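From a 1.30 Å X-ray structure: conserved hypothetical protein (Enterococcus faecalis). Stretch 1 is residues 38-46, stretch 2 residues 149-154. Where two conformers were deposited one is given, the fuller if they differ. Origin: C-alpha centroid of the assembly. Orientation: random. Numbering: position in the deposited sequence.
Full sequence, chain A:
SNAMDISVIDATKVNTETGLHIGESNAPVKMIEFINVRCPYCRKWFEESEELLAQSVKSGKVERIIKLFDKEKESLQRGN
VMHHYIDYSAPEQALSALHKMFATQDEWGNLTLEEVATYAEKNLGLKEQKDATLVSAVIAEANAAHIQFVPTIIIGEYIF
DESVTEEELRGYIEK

Stretch 1 38-46: RCPYCRKWF
Stretch 2 (149-154) FVPTII

A cis peptide bond joins Val150 to Pro151, and the proline packs against the start of a helix more than a hundred residues earlier in the same chain, where Cys42 SG lies 3.5 Å from Pro151 N. The helix runs from Pro40 through Phe46 and continues beyond; its backbone bonds include Arg43 N to Cys39 O (2.9 Å) and Trp45 N to Tyr41 O (3.0 Å). Cys39 (phi/psi -75/128, chi1 t) occupies the N-cap position, and its SG accepts from Cys42 N at 3.3 Å with an N-H...S angle of 161°, so the sulfur satisfies an amide that the first turn leaves free. Val150 (-124/153) and Pro151 (-75/141, C-gamma endo) are extended and lead into a strand that begins at Thr152.

In register, Cys42 CA faces Pro151 CA at 5.2 Å. Cys42, chi1 m, sets its SG 3.6 Å from Val150 CB and 3.7 Å from Pro151 CB, while Cys39 SG reaches Val150 CG2 at 4.0 Å; Val150 (chi1 m) thus meets both sulfurs. The proline ring is also met by the helix at Tyr41 CB, 3.6 Å from Pro151 CD, and Trp45 CB, 4.1 Å from Pro151 CG. Tyr41 (chi1 m) starts toward the loop, but its ring end leads away.

One helical turn beyond Tyr41, Trp45 (chi1 157°, chi2 -111°) offers a ring face to Ile153 (-112/135, chi1 and chi2 both m). Ile153 CD1 sits 3.6 Å from the centroid of the Trp45 five-membered ring, 19° off its normal, a CH-pi contact. Strand alternation points Ile153 toward the helix and Thr152 away; Thr152 OG1 instead donates to Phe149 O at 2.7 Å. No hydrogen bond crosses the interface, which buries 307 Å², both sides summed, mainly in apolar contacts.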

# COMPACT_ATOMS: atom_id res chain seq x y z
N ARG A 38 -2.46 -8.76 -0.72
CA ARG A 38 -3.42 -9.87 -0.58
C ARG A 38 -4.60 -9.52 0.32
O ARG A 38 -5.59 -10.23 0.37
CB ARG A 38 -2.74 -11.15 -0.06
CG ARG A 38 -3.53 -12.43 -0.40
CD ARG A 38 -4.32 -12.97 0.76
NE ARG A 38 -5.21 -14.07 0.36
CZ ARG A 38 -6.43 -13.89 -0.14
NH1 ARG A 38 -6.93 -12.68 -0.30
NH2 ARG A 38 -7.16 -14.94 -0.48
N CYS A 39 -4.48 -8.40 1.03
CA CYS A 39 -5.49 -8.07 2.01
C CYS A 39 -6.78 -7.56 1.35
O CYS A 39 -6.73 -6.62 0.57
CB CYS A 39 -4.91 -7.03 2.98
SG CYS A 39 -6.13 -6.33 4.09
N PRO A 40 -7.95 -8.13 1.69
CA PRO A 40 -9.19 -7.64 1.08
C PRO A 40 -9.63 -6.27 1.61
O PRO A 40 -10.38 -5.54 0.95
CB PRO A 40 -10.19 -8.74 1.42
CG PRO A 40 -9.70 -9.30 2.71
CD PRO A 40 -8.19 -9.29 2.58
N TYR A 41 -9.13 -5.90 2.79
CA TYR A 41 -9.44 -4.58 3.34
C TYR A 41 -8.61 -3.54 2.57
O TYR A 41 -9.10 -2.47 2.25
CB TYR A 41 -9.15 -4.52 4.84
CG TYR A 41 -9.92 -5.51 5.68
CD1 TYR A 41 -9.56 -6.85 5.72
CD2 TYR A 41 -11.01 -5.10 6.45
CE1 TYR A 41 -10.26 -7.76 6.50
CE2 TYR A 41 -11.71 -6.00 7.23
CZ TYR A 41 -11.33 -7.33 7.25
OH TYR A 41 -11.99 -8.25 8.03
N CYS A 42 -7.37 -3.89 2.25
CA CYS A 42 -6.53 -3.06 1.38
C CYS A 42 -7.13 -2.97 -0.02
O CYS A 42 -7.11 -1.91 -0.63
CB CYS A 42 -5.11 -3.59 1.30
SG CYS A 42 -4.23 -3.45 2.86
N ARG A 43 -7.69 -4.08 -0.52
CA ARG A 43 -8.39 -4.07 -1.81
C ARG A 43 -9.54 -3.05 -1.80
O ARG A 43 -9.70 -2.28 -2.75
CB ARG A 43 -8.90 -5.46 -2.20
CG ARG A 43 -9.65 -5.51 -3.53
CD ARG A 43 -10.12 -6.93 -3.89
NE ARG A 43 -11.06 -7.44 -2.89
CZ ARG A 43 -11.50 -8.69 -2.81
NH1 ARG A 43 -11.14 -9.59 -3.71
NH2 ARG A 43 -12.33 -9.01 -1.84
N LYS A 44 -10.33 -3.06 -0.73
CA LYS A 44 -11.44 -2.12 -0.56
C LYS A 44 -10.94 -0.68 -0.55
O LYS A 44 -11.48 0.19 -1.23
CB LYS A 44 -12.21 -2.44 0.72
CG LYS A 44 -13.39 -1.52 1.02
CD LYS A 44 -14.56 -1.76 0.07
CE LYS A 44 -15.67 -0.72 0.23
NZ LYS A 44 -16.33 -0.76 1.57
N TRP A 45 -9.90 -0.42 0.24
CA TRP A 45 -9.27 0.91 0.26
C TRP A 45 -8.88 1.34 -1.15
O TRP A 45 -9.20 2.46 -1.58
CB TRP A 45 -8.05 0.93 1.20
CG TRP A 45 -7.06 2.03 0.89
CD1 TRP A 45 -5.80 1.87 0.38
CD2 TRP A 45 -7.28 3.45 0.98
NE1 TRP A 45 -5.20 3.10 0.19
CE2 TRP A 45 -6.10 4.08 0.54
CE3 TRP A 45 -8.36 4.25 1.40
CZ2 TRP A 45 -5.95 5.47 0.51
CZ3 TRP A 45 -8.20 5.64 1.38
CH2 TRP A 45 -7.01 6.23 0.94
N PHE A 46 -8.20 0.47 -1.87
CA PHE A 46 -7.71 0.82 -3.20
C PHE A 46 -8.84 1.11 -4.18
O PHE A 46 -8.76 2.07 -4.94
CB PHE A 46 -6.78 -0.25 -3.75
CG PHE A 46 -5.36 0.20 -3.93
CD1 PHE A 46 -4.61 0.64 -2.84
CD2 PHE A 46 -4.78 0.20 -5.19
CE1 PHE A 46 -3.29 1.06 -3.02
CE2 PHE A 46 -3.46 0.61 -5.37
CZ PHE A 46 -2.73 1.05 -4.28
N PHE A 149 -1.37 -3.27 11.62
CA PHE A 149 -2.45 -3.72 10.74
C PHE A 149 -2.45 -2.99 9.42
O PHE A 149 -1.90 -1.88 9.28
CB PHE A 149 -3.80 -3.53 11.45
CG PHE A 149 -3.84 -4.12 12.81
CD1 PHE A 149 -3.70 -3.31 13.93
CD2 PHE A 149 -3.95 -5.49 12.98
CE1 PHE A 149 -3.70 -3.86 15.20
CE2 PHE A 149 -3.96 -6.05 14.27
CZ PHE A 149 -3.83 -5.22 15.36
N VAL A 150 -3.06 -3.62 8.43
CA VAL A 150 -3.26 -2.99 7.14
C VAL A 150 -4.75 -3.00 6.79
O VAL A 150 -5.50 -3.84 7.29
CB VAL A 150 -2.43 -3.69 6.01
CG1 VAL A 150 -0.92 -3.49 6.26
CG2 VAL A 150 -2.80 -5.16 5.88
N PRO A 151 -5.20 -2.04 5.97
CA PRO A 151 -4.45 -0.86 5.55
C PRO A 151 -4.37 0.16 6.68
O PRO A 151 -5.33 0.33 7.43
CB PRO A 151 -5.31 -0.31 4.39
CG PRO A 151 -6.69 -0.71 4.76
CD PRO A 151 -6.57 -2.03 5.44
N THR A 152 -3.22 0.82 6.82
CA THR A 152 -3.11 2.00 7.67
C THR A 152 -2.71 3.15 6.77
O THR A 152 -1.65 3.11 6.14
CB THR A 152 -2.08 1.79 8.80
OG1 THR A 152 -2.55 0.75 9.66
CG2 THR A 152 -1.93 3.04 9.64
N ILE A 153 -3.58 4.16 6.69
CA ILE A 153 -3.35 5.32 5.84
C ILE A 153 -3.13 6.51 6.74
O ILE A 153 -3.88 6.69 7.70
CB ILE A 153 -4.54 5.60 4.86
CG1 ILE A 153 -5.10 4.31 4.23
CG2 ILE A 153 -4.13 6.66 3.80
CD1 ILE A 153 -4.13 3.49 3.41
N ILE A 154 -2.13 7.32 6.42
CA ILE A 154 -1.77 8.43 7.28
C ILE A 154 -1.57 9.68 6.43
O ILE A 154 -0.83 9.66 5.44
CB ILE A 154 -0.48 8.13 8.10
CG1 ILE A 154 -0.71 6.93 9.02
CG2 ILE A 154 -0.05 9.34 8.92
CD1 ILE A 154 0.55 6.43 9.70